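Side-chain contact in pectate lyase 1 (Juniperus ashei, PDB 1PXZ), which cleaves polygalacturonate by elimination, with low pectate lyase activity and calcium as cofactor, and is the major allergen of cedar pollen: residues Lys214-Phe219 / Glu325-Glu330. Sequence-based numbering, arbitrary orientation.
Sequences KVTVAF and EAFKVE
The ring of Phe327 meets Thr216, Ala218 and Phe219 obliquely, on the outer surface of the parallel beta-helix of this polysaccharide lyase. Thr216 and Ala218 lie on strand 214-218, between the neighbouring strands 185-195 and 237-241. Residues 325-330 belong to the C-terminal loop that runs over the outside of the beta-helix after strand 302-304.

The polar group beside this patch is satisfied elsewhere. Thr216 OG1 is hydrogen-bonded to Tyr321 OH and Phe28 N. The hydroxyl thus links the strand to two flanking segments, one of them just ahead of 325-330.

The contact itself is apolar. Phe327 and Phe219 form an oblique aromatic pair, with centroids 5.8 Å apart and planes at 60°. The two side chains run alongside one another, pointing opposite ways. Phe219 CZ comes 3.7 Å from Phe327 CE2. The Phe219 ring also touches Pro3, so the N-terminal segment joins the same patch. Beyond the pair, the far end of the Phe327 ring reaches the strand: Phe327 CZ is 4.3 Å from Ala218 CB. CB of Phe327 already points toward the strand, and with CG between the backbone N and the carbonyl carbon (chi1 62°) the ring continues that way. The methyl of Thr216 is left for this ring. It lies anti to the backbone N, and Thr216 CG2 meets Phe327 CZ and CE1, each at 4.1 Å.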
ATOM      1  N   LYS A 214      -8.151  -4.492  -9.155  1.00 10.84           N
ATOM      2  CA  LYS A 214      -6.925  -5.227  -9.436  1.00  4.29           C
ATOM      3  C   LYS A 214      -5.765  -4.600  -8.667  1.00 10.82           C
ATOM      4  O   LYS A 214      -5.560  -3.393  -8.845  1.00 10.16           O
ATOM      5  CB  LYS A 214      -6.621  -5.239 -10.933  1.00 11.40           C
ATOM      6  CG  LYS A 214      -7.764  -5.872 -11.750  1.00 15.77           C
ATOM      7  CD  LYS A 214      -7.381  -5.814 -13.236  1.00 19.08           C
ATOM      8  CE  LYS A 214      -8.149  -6.851 -14.042  1.00 28.80           C
ATOM      9  NZ  LYS A 214      -9.621  -6.655 -13.905  1.00 44.07           N
ATOM     10  N   VAL A 215      -5.098  -5.397  -7.845  1.00  6.54           N
ATOM     11  CA  VAL A 215      -4.032  -4.867  -6.986  1.00  8.92           C
ATOM     12  C   VAL A 215      -2.799  -5.763  -6.977  1.00  8.20           C
ATOM     13  O   VAL A 215      -2.962  -6.987  -6.911  1.00  8.04           O
ATOM     14  CB  VAL A 215      -4.498  -4.713  -5.526  1.00 10.24           C
ATOM     15  CG1 VAL A 215      -3.321  -4.247  -4.665  1.00  7.17           C
ATOM     16  CG2 VAL A 215      -5.659  -3.729  -5.437  1.00  9.56           C
ATOM     17  N   THR A 216      -1.610  -5.165  -7.024  1.00  6.71           N
ATOM     18  CA  THR A 216      -0.353  -5.916  -6.986  1.00  7.64           C
ATOM     19  C   THR A 216       0.302  -5.656  -5.625  1.00  7.02           C
ATOM     20  O   THR A 216       0.454  -4.477  -5.298  1.00  6.58           O
ATOM     21  CB  THR A 216       0.627  -5.518  -8.106  1.00  9.35           C
ATOM     22  OG1 THR A 216       0.037  -5.780  -9.389  1.00  8.30           O
ATOM     23  CG2 THR A 216       1.916  -6.335  -8.062  1.00 10.35           C
ATOM     24  N   VAL A 217       0.613  -6.736  -4.918  1.00  4.46           N
ATOM     25  CA  VAL A 217       1.331  -6.574  -3.631  1.00  8.39           C
ATOM     26  C   VAL A 217       2.686  -7.236  -3.794  1.00  6.03           C
ATOM     27  O   VAL A 217       2.687  -8.486  -3.802  1.00  7.74           O
ATOM     28  CB  VAL A 217       0.533  -7.183  -2.474  1.00  9.54           C
ATOM     29  CG1 VAL A 217       1.325  -7.100  -1.161  1.00  7.88           C
ATOM     30  CG2 VAL A 217      -0.809  -6.489  -2.337  1.00  8.09           C
ATOM     31  N   ALA A 218       3.766  -6.464  -3.945  1.00  6.72           N
ATOM     32  CA  ALA A 218       5.053  -7.063  -4.271  1.00  7.69           C
ATOM     33  C   ALA A 218       6.275  -6.525  -3.531  1.00 10.87           C
ATOM     34  O   ALA A 218       6.419  -5.322  -3.330  1.00  6.41           O
ATOM     35  CB  ALA A 218       5.284  -6.880  -5.773  1.00  7.42           C
ATOM     36  N   PHE A 219       7.177  -7.422  -3.177  1.00  6.29           N
ATOM     37  CA  PHE A 219       8.474  -7.116  -2.591  1.00  7.45           C
ATOM     38  C   PHE A 219       8.353  -6.411  -1.235  1.00  5.31           C
ATOM     39  O   PHE A 219       9.244  -5.637  -0.849  1.00  8.42           O
ATOM     40  CB  PHE A 219       9.330  -6.270  -3.538  1.00  4.84           C
ATOM     41  CG  PHE A 219       9.326  -6.759  -4.983  1.00  5.58           C
ATOM     42  CD1 PHE A 219       9.901  -7.979  -5.277  1.00 10.75           C
ATOM     43  CD2 PHE A 219       8.763  -5.988  -5.986  1.00 11.68           C
ATOM     44  CE1 PHE A 219       9.902  -8.440  -6.595  1.00 14.30           C
ATOM     45  CE2 PHE A 219       8.733  -6.453  -7.297  1.00 17.43           C
ATOM     46  CZ  PHE A 219       9.295  -7.686  -7.581  1.00 15.17           C
ATOM     47  N   GLU A 325       2.832  -3.843 -17.617  1.00 14.47           N
ATOM     48  CA  GLU A 325       2.652  -4.222 -16.222  1.00  8.38           C
ATOM     49  C   GLU A 325       3.520  -5.397 -15.779  1.00 14.99           C
ATOM     50  O   GLU A 325       3.860  -5.481 -14.595  1.00 13.22           O
ATOM     51  CB  GLU A 325       1.190  -4.607 -15.940  1.00 10.46           C
ATOM     52  CG  GLU A 325       0.155  -3.514 -16.113  1.00  9.14           C
ATOM     53  CD  GLU A 325      -1.253  -4.010 -16.325  1.00 17.22           C
ATOM     54  OE1 GLU A 325      -1.510  -5.168 -16.753  1.00 14.82           O
ATOM     55  OE2 GLU A 325      -2.183  -3.208 -16.062  1.00 24.78           O
ATOM     56  N   ALA A 326       3.836  -6.309 -16.694  1.00 10.34           N
ATOM     57  CA  ALA A 326       4.435  -7.592 -16.372  1.00 12.62           C
ATOM     58  C   ALA A 326       5.800  -7.427 -15.735  1.00 13.76           C
ATOM     59  O   ALA A 326       6.540  -6.508 -16.084  1.00 17.05           O
ATOM     60  CB  ALA A 326       4.582  -8.446 -17.645  1.00  9.00           C
ATOM     61  N   PHE A 327       6.154  -8.331 -14.815  1.00 10.16           N
ATOM     62  CA  PHE A 327       7.499  -8.324 -14.283  1.00  9.59           C
ATOM     63  C   PHE A 327       7.875  -9.719 -13.788  1.00 12.58           C
ATOM     64  O   PHE A 327       6.997 -10.542 -13.523  1.00 12.74           O
ATOM     65  CB  PHE A 327       7.591  -7.340 -13.119  1.00 10.11           C
ATOM     66  CG  PHE A 327       6.683  -7.700 -11.951  1.00  8.51           C
ATOM     67  CD1 PHE A 327       5.333  -7.410 -11.996  1.00 10.73           C
ATOM     68  CD2 PHE A 327       7.208  -8.321 -10.834  1.00  8.44           C
ATOM     69  CE1 PHE A 327       4.500  -7.717 -10.930  1.00 13.84           C
ATOM     70  CE2 PHE A 327       6.391  -8.624  -9.751  1.00  7.29           C
ATOM     71  CZ  PHE A 327       5.044  -8.306  -9.802  1.00 11.79           C
ATOM     72  N   LYS A 328       9.161  -9.962 -13.653  1.00 12.66           N
ATOM     73  CA  LYS A 328       9.593 -11.303 -13.257  1.00 14.01           C
ATOM     74  C   LYS A 328       9.386 -11.578 -11.778  1.00 12.11           C
ATOM     75  O   LYS A 328       9.759 -10.771 -10.933  1.00 13.15           O
ATOM     76  CB  LYS A 328      11.090 -11.464 -13.568  1.00 19.17           C
ATOM     77  CG  LYS A 328      11.560 -12.909 -13.430  1.00 32.44           C
ATOM     78  CD  LYS A 328      12.992 -13.062 -13.921  1.00 51.57           C
ATOM     79  CE  LYS A 328      13.099 -12.945 -15.434  1.00 57.82           C
ATOM     80  NZ  LYS A 328      14.094 -11.919 -15.859  1.00 53.94           N
ATOM     81  N   VAL A 329       8.814 -12.727 -11.458  1.00 12.35           N
ATOM     82  CA  VAL A 329       8.696 -13.187 -10.083  1.00 11.46           C
ATOM     83  C   VAL A 329       9.643 -14.365  -9.891  1.00 17.69           C
ATOM     84  O   VAL A 329       9.578 -15.345 -10.652  1.00 14.75           O
ATOM     85  CB  VAL A 329       7.243 -13.563  -9.767  1.00  9.08           C
ATOM     86  CG1 VAL A 329       7.091 -13.981  -8.308  1.00  8.83           C
ATOM     87  CG2 VAL A 329       6.297 -12.399 -10.066  1.00 12.61           C
ATOM     88  N   GLU A 330      10.540 -14.270  -8.910  1.00 11.79           N
ATOM     89  CA  GLU A 330      11.446 -15.373  -8.594  1.00 10.65           C
ATOM     90  C   GLU A 330      10.813 -16.365  -7.637  1.00 12.35           C
ATOM     91  O   GLU A 330       9.752 -16.096  -7.070  1.00  9.95           O
ATOM     92  CB  GLU A 330      12.713 -14.830  -7.918  1.00 10.40           C
ATOM     93  CG  GLU A 330      13.271 -13.634  -8.675  1.00 20.56           C
ATOM     94  CD  GLU A 330      13.977 -14.062  -9.940  1.00 29.97           C
ATOM     95  OE1 GLU A 330      14.354 -15.254  -9.992  1.00 40.38           O
ATOM     96  OE2 GLU A 330      14.138 -13.226 -10.854  1.00 60.72           O
TER